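Local coordinates for Lin1909 protein (PDB 3FIJ) that probably hydrolyses gamma-glutamyl-gamma-aminobutyrate and binds a manganese ion, at residues P5-G11 against V62-T68; I49-A55 against F90-Y96; L105-I111 against P209-L213; M118-N122 against Q180-A186. All coordinates share one frame; numbering follows the deposited sequence.

Contact 1 of 4, residues P5-G11 against V62-T68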
# COMPACT_ATOMS: atom_id res chain seq x y z
N PRO A 5 20.50 -0.98 39.40
CA PRO A 5 19.32 -1.77 39.73
C PRO A 5 18.80 -2.40 38.42
O PRO A 5 18.77 -1.73 37.39
CB PRO A 5 18.34 -0.73 40.26
CG PRO A 5 19.22 0.35 40.77
CD PRO A 5 20.27 0.44 39.72
N VAL A 6 18.42 -3.67 38.47
CA VAL A 6 17.90 -4.33 37.28
C VAL A 6 16.39 -4.13 37.21
O VAL A 6 15.69 -4.34 38.19
CB VAL A 6 18.21 -5.86 37.31
CG1 VAL A 6 17.50 -6.55 36.16
CG2 VAL A 6 19.71 -6.10 37.20
N ILE A 7 15.90 -3.71 36.05
CA ILE A 7 14.47 -3.50 35.86
C ILE A 7 13.91 -4.45 34.80
O ILE A 7 14.28 -4.38 33.62
CB ILE A 7 14.14 -2.04 35.44
CG1 ILE A 7 14.64 -1.05 36.50
CG2 ILE A 7 12.64 -1.88 35.26
CD1 ILE A 7 13.96 -1.19 37.86
N GLY A 8 13.02 -5.33 35.22
CA GLY A 8 12.40 -6.26 34.29
C GLY A 8 11.28 -5.52 33.57
O GLY A 8 10.34 -5.04 34.21
N ILE A 9 11.41 -5.40 32.26
CA ILE A 9 10.40 -4.72 31.46
C ILE A 9 9.56 -5.76 30.74
O ILE A 9 10.08 -6.63 30.06
CB ILE A 9 11.02 -3.80 30.40
CG1 ILE A 9 11.85 -2.71 31.08
CG2 ILE A 9 9.90 -3.21 29.53
CD1 ILE A 9 12.48 -1.73 30.10
N THR A 10 8.26 -5.63 30.89
CA THR A 10 7.32 -6.55 30.29
C THR A 10 7.10 -6.14 28.83
O THR A 10 7.16 -4.96 28.50
CB THR A 10 6.02 -6.52 31.11
OG1 THR A 10 5.41 -7.81 31.10
CG2 THR A 10 5.07 -5.47 30.57
N GLY A 11 6.85 -7.10 27.94
CA GLY A 11 6.65 -6.74 26.54
C GLY A 11 5.62 -7.57 25.81
O GLY A 11 5.03 -8.47 26.39
N VAL A 62 15.48 -9.48 38.98
CA VAL A 62 15.30 -8.04 38.77
C VAL A 62 15.06 -7.37 40.12
O VAL A 62 14.69 -8.04 41.09
CB VAL A 62 14.09 -7.72 37.84
CG1 VAL A 62 14.10 -8.64 36.63
CG2 VAL A 62 12.78 -7.83 38.61
N ASP A 63 15.26 -6.06 40.18
CA ASP A 63 15.04 -5.32 41.42
C ASP A 63 13.75 -4.51 41.35
O ASP A 63 13.29 -4.00 42.37
CB ASP A 63 16.22 -4.39 41.70
CG ASP A 63 17.53 -5.14 41.81
OD1 ASP A 63 17.65 -5.99 42.72
OD2 ASP A 63 18.44 -4.88 40.98
N GLY A 64 13.19 -4.41 40.15
CA GLY A 64 11.96 -3.66 39.96
C GLY A 64 11.23 -4.16 38.73
O GLY A 64 11.86 -4.67 37.80
N LEU A 65 9.90 -4.02 38.72
CA LEU A 65 9.06 -4.48 37.61
C LEU A 65 8.31 -3.36 36.89
O LEU A 65 7.54 -2.61 37.50
CB LEU A 65 8.06 -5.51 38.14
CG LEU A 65 6.95 -5.99 37.19
CD1 LEU A 65 7.56 -6.76 36.02
CD2 LEU A 65 5.97 -6.85 37.96
N LEU A 66 8.53 -3.25 35.58
CA LEU A 66 7.86 -2.23 34.76
C LEU A 66 6.89 -2.89 33.77
O LEU A 66 7.31 -3.61 32.85
CB LEU A 66 8.90 -1.40 34.00
CG LEU A 66 8.37 -0.35 33.01
CD1 LEU A 66 7.52 0.68 33.75
CD2 LEU A 66 9.53 0.34 32.31
N LEU A 67 5.59 -2.67 33.96
CA LEU A 67 4.58 -3.24 33.07
C LEU A 67 4.26 -2.24 31.97
O LEU A 67 3.92 -1.08 32.23
CB LEU A 67 3.31 -3.59 33.86
CG LEU A 67 3.46 -4.82 34.76
CD1 LEU A 67 2.27 -4.94 35.70
CD2 LEU A 67 3.56 -6.06 33.87
N THR A 68 4.36 -2.70 30.72
CA THR A 68 4.14 -1.85 29.56
C THR A 68 2.76 -1.92 28.94
O THR A 68 1.90 -2.71 29.33
CB THR A 68 5.15 -2.19 28.46
OG1 THR A 68 4.93 -3.53 28.00
CG2 THR A 68 6.58 -2.07 28.98
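The carbonyl oxygen of V6 takes two backbone donors from the turn leading into strand 64-67: D63 N approaches V6 O to 2.7 Å, while G64 N makes only a weak bond to it. The D63 carboxylate binds the same residue. Its CG is held beside its own backbone N (chi1 -59°), which places D63 OD2 2.8 Å from V6 N in an almost straight bond that uses the anti lone pair. Beyond this end, strands 6-10 and 64-67 form a parallel ladder in which G8 takes part through both its backbone polar atoms: G8 N gives to G64 O, and G8 O receives L66 N at 2.9 Å. T10 N then reaches L66 O, and T68 OG1 closes the far end 2.7 Å from T10 O, coming from above the carbonyl plane. Strand 6-10 also pairs with strand 43-47, within the central sheet of the alpha/beta fold. Glycines suit the middle because neighbours lie close over them: V62 CG1 is 3.7 Å from G8 CA, and I7 CD1 is 3.8 Å from G64 CA. I9 and L66 run side by side on the face that also carries I7, with I9 CG1 4.0 Å from L66 CD2; I37 of helix 31-40 covers them. T10 turns its hydroxyl to E97 of helix 91-106. Backbone bonds therefore hold the apolar centre of this ladder, whereas side-chain oxygens of an aspartate and a threonine finish its ends.

Contact 2 of 4, residues I49-A55 against F90-Y96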
# COMPACT_ATOMS: atom_id res chain seq x y z
N ILE A 49 7.25 -13.26 27.07
CA ILE A 49 6.13 -13.95 27.66
C ILE A 49 6.56 -15.38 27.94
O ILE A 49 7.19 -16.03 27.10
CB ILE A 49 4.92 -13.92 26.71
CG1 ILE A 49 4.37 -12.50 26.65
CG2 ILE A 49 3.83 -14.88 27.20
CD1 ILE A 49 3.42 -12.28 25.50
N ASP A 50 6.26 -15.88 29.13
CA ASP A 50 6.63 -17.24 29.48
C ASP A 50 5.55 -17.86 30.36
O ASP A 50 4.57 -17.20 30.70
CB ASP A 50 7.98 -17.25 30.20
CG ASP A 50 8.68 -18.60 30.15
OD1 ASP A 50 9.91 -18.63 30.30
OD2 ASP A 50 8.00 -19.63 29.95
N ASP A 51 5.74 -19.12 30.72
CA ASP A 51 4.79 -19.83 31.56
C ASP A 51 4.72 -19.24 32.97
O ASP A 51 5.75 -19.00 33.59
CB ASP A 51 5.18 -21.30 31.63
CG ASP A 51 4.10 -22.16 32.24
OD1 ASP A 51 3.11 -22.45 31.54
OD2 ASP A 51 4.24 -22.52 33.43
N PRO A 52 3.49 -18.99 33.48
CA PRO A 52 3.27 -18.42 34.82
C PRO A 52 4.20 -18.97 35.90
O PRO A 52 4.72 -18.23 36.73
CB PRO A 52 1.81 -18.77 35.10
CG PRO A 52 1.19 -18.64 33.75
CD PRO A 52 2.21 -19.33 32.84
N SER A 53 4.41 -20.29 35.87
CA SER A 53 5.28 -20.96 36.83
C SER A 53 6.71 -20.41 36.85
O SER A 53 7.44 -20.65 37.82
CB SER A 53 5.33 -22.45 36.52
OG SER A 53 5.92 -22.69 35.26
N THR A 54 7.12 -19.69 35.81
CA THR A 54 8.48 -19.13 35.78
C THR A 54 8.51 -17.70 36.29
O THR A 54 9.56 -17.06 36.28
CB THR A 54 9.08 -19.13 34.36
OG1 THR A 54 8.33 -18.25 33.52
CG2 THR A 54 9.04 -20.53 33.76
N ALA A 55 7.36 -17.21 36.74
CA ALA A 55 7.28 -15.84 37.24
C ALA A 55 8.18 -15.54 38.44
O ALA A 55 8.84 -14.50 38.47
CB ALA A 55 5.83 -15.50 37.58
N PHE A 90 -4.50 -11.26 24.31
CA PHE A 90 -3.65 -12.44 24.21
C PHE A 90 -3.46 -13.04 25.61
O PHE A 90 -2.55 -12.67 26.35
CB PHE A 90 -2.31 -12.03 23.59
CG PHE A 90 -1.41 -13.19 23.26
CD1 PHE A 90 -0.26 -13.43 24.01
CD2 PHE A 90 -1.72 -14.03 22.20
CE1 PHE A 90 0.56 -14.52 23.71
CE2 PHE A 90 -0.90 -15.11 21.90
CZ PHE A 90 0.24 -15.36 22.65
N PRO A 91 -4.33 -13.99 25.99
CA PRO A 91 -4.33 -14.67 27.30
C PRO A 91 -2.98 -15.01 27.94
O PRO A 91 -2.78 -14.76 29.13
CB PRO A 91 -5.17 -15.91 27.03
CG PRO A 91 -6.18 -15.41 26.03
CD PRO A 91 -5.31 -14.62 25.08
N PRO A 92 -2.05 -15.58 27.17
CA PRO A 92 -0.74 -15.93 27.74
C PRO A 92 0.04 -14.76 28.35
O PRO A 92 0.73 -14.92 29.36
CB PRO A 92 -0.02 -16.58 26.57
CG PRO A 92 -1.14 -17.26 25.82
CD PRO A 92 -2.20 -16.16 25.82
N ARG A 93 -0.06 -13.57 27.75
CA ARG A 93 0.66 -12.43 28.32
C ARG A 93 0.03 -12.05 29.65
O ARG A 93 0.73 -11.88 30.65
CB ARG A 93 0.61 -11.21 27.39
CG ARG A 93 1.78 -10.24 27.65
CD ARG A 93 1.37 -8.83 28.12
NE ARG A 93 1.51 -7.86 27.04
CZ ARG A 93 2.09 -6.66 27.14
NH1 ARG A 93 2.62 -6.24 28.29
NH2 ARG A 93 2.17 -5.89 26.07
N ASP A 94 -1.29 -11.93 29.65
CA ASP A 94 -2.05 -11.57 30.83
C ASP A 94 -1.77 -12.51 31.99
O ASP A 94 -1.52 -12.06 33.11
CB ASP A 94 -3.54 -11.55 30.51
CG ASP A 94 -3.88 -10.50 29.47
OD1 ASP A 94 -3.40 -9.35 29.62
OD2 ASP A 94 -4.61 -10.81 28.50
N SER A 95 -1.79 -13.81 31.72
CA SER A 95 -1.52 -14.80 32.75
C SER A 95 -0.12 -14.64 33.32
O SER A 95 0.07 -14.65 34.54
CB SER A 95 -1.66 -16.22 32.18
OG SER A 95 -2.99 -16.46 31.76
N TYR A 96 0.86 -14.52 32.43
CA TYR A 96 2.25 -14.37 32.84
C TYR A 96 2.44 -13.10 33.67
O TYR A 96 3.05 -13.14 34.74
CB TYR A 96 3.18 -14.34 31.62
CG TYR A 96 4.64 -14.35 32.01
CD1 TYR A 96 5.15 -15.36 32.83
CD2 TYR A 96 5.50 -13.34 31.58
CE1 TYR A 96 6.50 -15.37 33.21
CE2 TYR A 96 6.85 -13.32 31.95
CZ TYR A 96 7.35 -14.34 32.76
OH TYR A 96 8.68 -14.36 33.13
O HOH W 1 1.87 -17.35 29.89
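This is a packing contact bridged by water, in which the loop between strand 43-47 and helix 55-60 lies across the first turns of helix 91-106. Y96 supplies the broad surface: D50 N sits over the centre of its ring, 3.5 Å above the plane, and D50 CB makes a CH-pi contact 4.1 Å from the ring centroid. The aromatic ring suits this place because it can carry a crossing backbone as well as methylene groups. I49 lies at right angles to R93, with I49 CD1 3.4 Å from R93 CG. The arginine chain then bends away, taking its guanidinium to E97 in a salt bridge. A water links the two backbones, giving to D50 O and, at 2.7 Å, to P92 O. In the loop, D51 O accepts both T54 N and T54 OG1, which steadies the short 3-10 turn. Q38 of a second subunit bonds to I49 O, and F43 of that subunit packs on Y96. F90 occupies the N-cap position, and P91 and P92 follow it where a helix does not need their missing N-H groups: prolines in the first turn of a helix, after the N-cap, here within the layered alpha/beta fold of glutaminase-type hydrolases.

Contact 3 of 4, residues L105-I111 against P209-L213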
# COMPACT_ATOMS: atom_id res chain seq x y z
N LEU A 105 4.98 -8.71 44.20
CA LEU A 105 4.38 -8.28 45.45
C LEU A 105 4.96 -9.13 46.58
O LEU A 105 5.37 -8.61 47.61
CB LEU A 105 2.86 -8.44 45.38
CG LEU A 105 2.16 -7.32 44.61
CD1 LEU A 105 0.70 -7.66 44.38
CD2 LEU A 105 2.29 -6.01 45.39
N ASP A 106 5.02 -10.44 46.35
CA ASP A 106 5.54 -11.35 47.35
C ASP A 106 6.99 -11.02 47.74
O ASP A 106 7.43 -11.32 48.85
CB ASP A 106 5.47 -12.80 46.85
CG ASP A 106 5.86 -13.81 47.93
OD1 ASP A 106 5.93 -15.02 47.62
OD2 ASP A 106 6.08 -13.38 49.09
N ALA A 107 7.72 -10.39 46.82
CA ALA A 107 9.11 -10.02 47.08
C ALA A 107 9.24 -8.58 47.57
O ALA A 107 10.34 -8.13 47.91
CB ALA A 107 9.93 -10.22 45.81
N GLY A 108 8.12 -7.86 47.59
CA GLY A 108 8.13 -6.48 48.05
C GLY A 108 8.88 -5.51 47.14
O GLY A 108 9.18 -4.39 47.54
N LYS A 109 9.18 -5.95 45.93
CA LYS A 109 9.89 -5.11 44.98
C LYS A 109 8.92 -4.13 44.33
O LYS A 109 7.77 -4.46 44.10
CB LYS A 109 10.58 -5.98 43.92
CG LYS A 109 11.64 -6.88 44.52
CD LYS A 109 12.31 -7.76 43.48
CE LYS A 109 13.35 -8.66 44.14
NZ LYS A 109 13.87 -9.68 43.20
N PRO A 110 9.40 -2.92 44.02
CA PRO A 110 8.58 -1.87 43.40
C PRO A 110 8.03 -2.22 42.02
O PRO A 110 8.69 -2.89 41.23
CB PRO A 110 9.53 -0.68 43.37
CG PRO A 110 10.86 -1.34 43.13
CD PRO A 110 10.81 -2.51 44.09
N ILE A 111 6.81 -1.75 41.75
CA ILE A 111 6.11 -2.01 40.50
C ILE A 111 5.60 -0.70 39.89
O ILE A 111 4.95 0.09 40.57
CB ILE A 111 4.86 -2.89 40.75
CG1 ILE A 111 5.28 -4.21 41.39
CG2 ILE A 111 4.07 -3.09 39.44
CD1 ILE A 111 4.11 -5.06 41.88
N PRO A 209 2.59 -4.50 50.03
CA PRO A 209 3.96 -4.88 50.37
C PRO A 209 4.98 -4.27 49.41
O PRO A 209 6.19 -4.37 49.63
CB PRO A 209 3.92 -6.40 50.30
CG PRO A 209 2.94 -6.65 49.20
CD PRO A 209 1.83 -5.66 49.53
N SER A 210 4.48 -3.64 48.34
CA SER A 210 5.35 -3.02 47.34
C SER A 210 4.97 -1.58 47.02
O SER A 210 3.80 -1.21 47.08
CB SER A 210 5.33 -3.81 46.02
OG SER A 210 5.81 -5.13 46.17
N TRP A 211 5.97 -0.78 46.68
CA TRP A 211 5.75 0.60 46.26
C TRP A 211 5.06 0.41 44.91
O TRP A 211 5.44 -0.48 44.14
CB TRP A 211 7.11 1.29 46.07
CG TRP A 211 7.04 2.69 45.54
CD1 TRP A 211 7.08 3.84 46.27
CD2 TRP A 211 6.98 3.08 44.16
NE1 TRP A 211 7.05 4.94 45.43
CE2 TRP A 211 7.00 4.50 44.14
CE3 TRP A 211 6.92 2.38 42.96
CZ2 TRP A 211 6.94 5.22 42.94
CZ3 TRP A 211 6.87 3.10 41.77
CH2 TRP A 211 6.88 4.50 41.77
N TYR A 212 4.05 1.22 44.61
CA TYR A 212 3.35 1.04 43.35
C TYR A 212 2.74 2.31 42.79
O TYR A 212 2.09 3.07 43.50
CB TYR A 212 2.24 -0.01 43.51
CG TYR A 212 1.34 -0.11 42.29
CD1 TYR A 212 1.80 -0.69 41.11
CD2 TYR A 212 0.04 0.41 42.31
CE1 TYR A 212 0.99 -0.75 39.98
CE2 TYR A 212 -0.78 0.35 41.18
CZ TYR A 212 -0.29 -0.23 40.01
OH TYR A 212 -1.06 -0.31 38.87
N LEU A 213 2.95 2.50 41.49
CA LEU A 213 2.38 3.63 40.79
C LEU A 213 1.87 3.15 39.43
O LEU A 213 2.63 2.58 38.64
CB LEU A 213 3.41 4.74 40.56
CG LEU A 213 2.81 5.89 39.71
CD1 LEU A 213 1.59 6.47 40.42
CD2 LEU A 213 3.85 6.97 39.44
O HOH W 2 9.11 -1.58 46.95
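The close, buried part of this contact joins S210 to the backbone of K109 and pairs I111 with Y212 as parallel strand neighbours. The small hydroxyl of S210 fits here, giving to K109 O at 2.9 Å from above the carbonyl plane. In the sheet, I111 N reaches W211 O at 3.0 Å, and I111 O in turn accepts L213 N over a longer 3.3 Å. The branched side chain of I111 suits the strand: with CG1 anti to the carbonyl carbon (chi1 -58°), CG2 is left anti to the backbone N and rests 3.7 Å from Y212 CD1, while the tyrosine ring continues onto M118 and V121 of helix 116-124. The solvent side is formed by the exposed P209 and the partly exposed end of helix 91-106. P209 packs its CG 3.9 Å from L105 CD2, and its carbonyl oxygen meets G108 CA in a CA-H...O contact. G108 ends that helix in a Schellman motif, and its positive phi (67°) is readily adopted by a residue without a side chain. A water links the backbones, 2.9 Å from G108 O and 3.3 Å from W211 N. P110 sets its ring against W211 and beneath helix 227-241, whose E239 meets both residues. Three kinds of polar link thus join the segments: direct backbone bonds between the strands, a serine hydroxyl on a carbonyl, and a shared water.

Contact 4 of 4, residues M118-N122 against Q180-A186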
# COMPACT_ATOMS: atom_id res chain seq x y z
N MSE A 118 -1.42 -0.77 34.16
CA MSE A 118 -2.21 -0.35 35.30
C MSE A 118 -3.54 -1.11 35.32
O MSE A 118 -4.12 -1.38 36.38
CB MSE A 118 -2.47 1.16 35.23
CG MSE A 118 -3.28 1.73 36.39
SE MSE A 118 -3.95 3.54 36.01
CE MSE A 118 -5.55 3.03 34.99
N GLN A 119 -4.05 -1.44 34.14
CA GLN A 119 -5.30 -2.17 34.06
C GLN A 119 -5.07 -3.64 34.36
O GLN A 119 -5.96 -4.32 34.88
CB GLN A 119 -5.93 -1.99 32.68
CG GLN A 119 -6.33 -0.56 32.41
CD GLN A 119 -7.12 -0.41 31.13
OE1 GLN A 119 -7.51 0.70 30.77
NE2 GLN A 119 -7.35 -1.51 30.44
N LEU A 120 -3.88 -4.14 34.04
CA LEU A 120 -3.59 -5.54 34.32
C LEU A 120 -3.45 -5.73 35.83
O LEU A 120 -3.89 -6.74 36.39
CB LEU A 120 -2.31 -5.98 33.61
CG LEU A 120 -1.98 -7.45 33.88
CD1 LEU A 120 -1.54 -8.10 32.61
CD2 LEU A 120 -0.92 -7.56 34.97
N VAL A 121 -2.85 -4.76 36.51
CA VAL A 121 -2.71 -4.85 37.95
C VAL A 121 -4.12 -4.88 38.57
O VAL A 121 -4.44 -5.77 39.36
CB VAL A 121 -1.90 -3.65 38.48
CG1 VAL A 121 -2.00 -3.54 40.00
CG2 VAL A 121 -0.47 -3.80 38.05
N ASN A 122 -4.96 -3.93 38.20
CA ASN A 122 -6.32 -3.85 38.72
C ASN A 122 -7.04 -5.21 38.59
O ASN A 122 -7.64 -5.70 39.54
CB ASN A 122 -7.08 -2.74 37.99
CG ASN A 122 -8.40 -2.40 38.66
OD1 ASN A 122 -9.48 -2.70 38.14
ND2 ASN A 122 -8.32 -1.77 39.84
N GLN A 180 -9.96 1.45 26.77
CA GLN A 180 -10.55 0.72 27.90
C GLN A 180 -10.24 1.48 29.19
O GLN A 180 -9.29 2.27 29.23
CB GLN A 180 -9.98 -0.70 28.00
CG GLN A 180 -10.23 -1.58 26.79
CD GLN A 180 -10.25 -3.06 27.14
OE1 GLN A 180 -9.42 -3.52 27.93
NE2 GLN A 180 -11.18 -3.81 26.56
N PHE A 181 -11.04 1.26 30.22
CA PHE A 181 -10.84 1.94 31.51
C PHE A 181 -11.11 1.04 32.70
O PHE A 181 -11.81 0.03 32.61
CB PHE A 181 -11.78 3.13 31.67
CG PHE A 181 -11.82 4.06 30.51
CD1 PHE A 181 -12.54 3.73 29.37
CD2 PHE A 181 -11.16 5.28 30.56
CE1 PHE A 181 -12.61 4.61 28.29
CE2 PHE A 181 -11.22 6.17 29.50
CZ PHE A 181 -11.94 5.84 28.36
N ILE A 182 -10.57 1.43 33.85
CA ILE A 182 -10.83 0.70 35.07
C ILE A 182 -12.31 0.98 35.39
O ILE A 182 -12.74 2.14 35.37
CB ILE A 182 -9.98 1.21 36.26
CG1 ILE A 182 -8.52 0.79 36.07
CG2 ILE A 182 -10.56 0.68 37.58
CD1 ILE A 182 -7.64 1.02 37.31
N LYS A 183 -13.07 -0.07 35.64
CA LYS A 183 -14.48 0.09 35.98
C LYS A 183 -14.51 -0.01 37.49
O LYS A 183 -14.57 1.00 38.19
CB LYS A 183 -15.33 -1.02 35.34
CG LYS A 183 -16.85 -0.82 35.46
CD LYS A 183 -17.64 -1.67 34.46
CE LYS A 183 -17.53 -3.17 34.77
NZ LYS A 183 -17.94 -4.05 33.63
N LYS A 184 -14.45 -1.24 37.99
CA LYS A 184 -14.42 -1.47 39.42
C LYS A 184 -12.95 -1.58 39.85
O LYS A 184 -12.22 -2.45 39.39
CB LYS A 184 -15.18 -2.75 39.76
CG LYS A 184 -15.29 -3.04 41.26
CD LYS A 184 -15.96 -1.88 41.99
CE LYS A 184 -16.10 -2.16 43.49
NZ LYS A 184 -16.67 -0.98 44.20
N LEU A 185 -12.53 -0.68 40.73
CA LEU A 185 -11.16 -0.66 41.23
C LEU A 185 -10.91 -1.77 42.25
O LEU A 185 -11.64 -1.89 43.23
CB LEU A 185 -10.87 0.69 41.87
CG LEU A 185 -9.46 0.89 42.42
CD1 LEU A 185 -8.49 1.09 41.25
CD2 LEU A 185 -9.43 2.10 43.35
N ALA A 186 -9.88 -2.57 42.01
CA ALA A 186 -9.54 -3.66 42.94
C ALA A 186 -9.27 -3.08 44.33
O ALA A 186 -8.80 -1.95 44.47
CB ALA A 186 -8.31 -4.41 42.43
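I182 CD1 meets helix 116-124 at two points: it is 3.7 Å from M118 CE and 3.8 Å from N122 CG. M118, present as selenomethionine, starts out with CG anti to its backbone N (chi1 -179°) and then bends at its last torsion, so its methyl end crosses I182 at about a right angle; a long flexible chain suits this reach. One turn on, A186 CB comes to 3.2 Å from N122 O, a closeness that a methyl side chain allows. The amide of N122 faces the backbone of K184 and A186, with L185 beside it. Q119, extended beyond CG, spans to Q180, and its CD is 3.9 Å from Q180 O; the two side-chain amides are turned 27° from each other. Strand 181-182 pairs antiparallel with strand 129-130, and just after it a classic beta bulge sets two successive residues, K183 and K184, opposite T128. In class I glutamine amidotransferase folds, the helix corresponding to 116-124 follows the turn bearing the nucleophilic cysteine. I200 and V203 of strand 200-205 back I182, and Q131 O takes Q180 NE2. Farther out lies the manganese site: Q180 O accepts a hydrogen bond from ND1 of H178, a manganese ligand, and F181 meets H178 and a second ligand, H143, edge-to-face, its nearest side-chain atom about 5 Å from the manganese.

Contacts 1 and 3 belong to one sheet and join directly, L65 N lying 3.0 Å from P110 O and K109 NZ 2.8 Å from V62 O; strand 111-114 lies between strands 64-67 and 212-215. Contact 1 is largely buried and rich in backbone bonds, whereas contact 3 is partly buried and adds a serine hydroxyl and one water to its sheet bonds. Contacts 2 and 3 use the two ends of helix 91-106; contact 2, partly buried and nearer the surface, also meets a second subunit. Contact 4 is buried, combines apolar packing with side-chain amides set against backbone, and alone lies beside the manganese site. R93 of contact 2 touches T10 and T68 of contact 1, and Y212 of contact 3 touches M118 of contact 4.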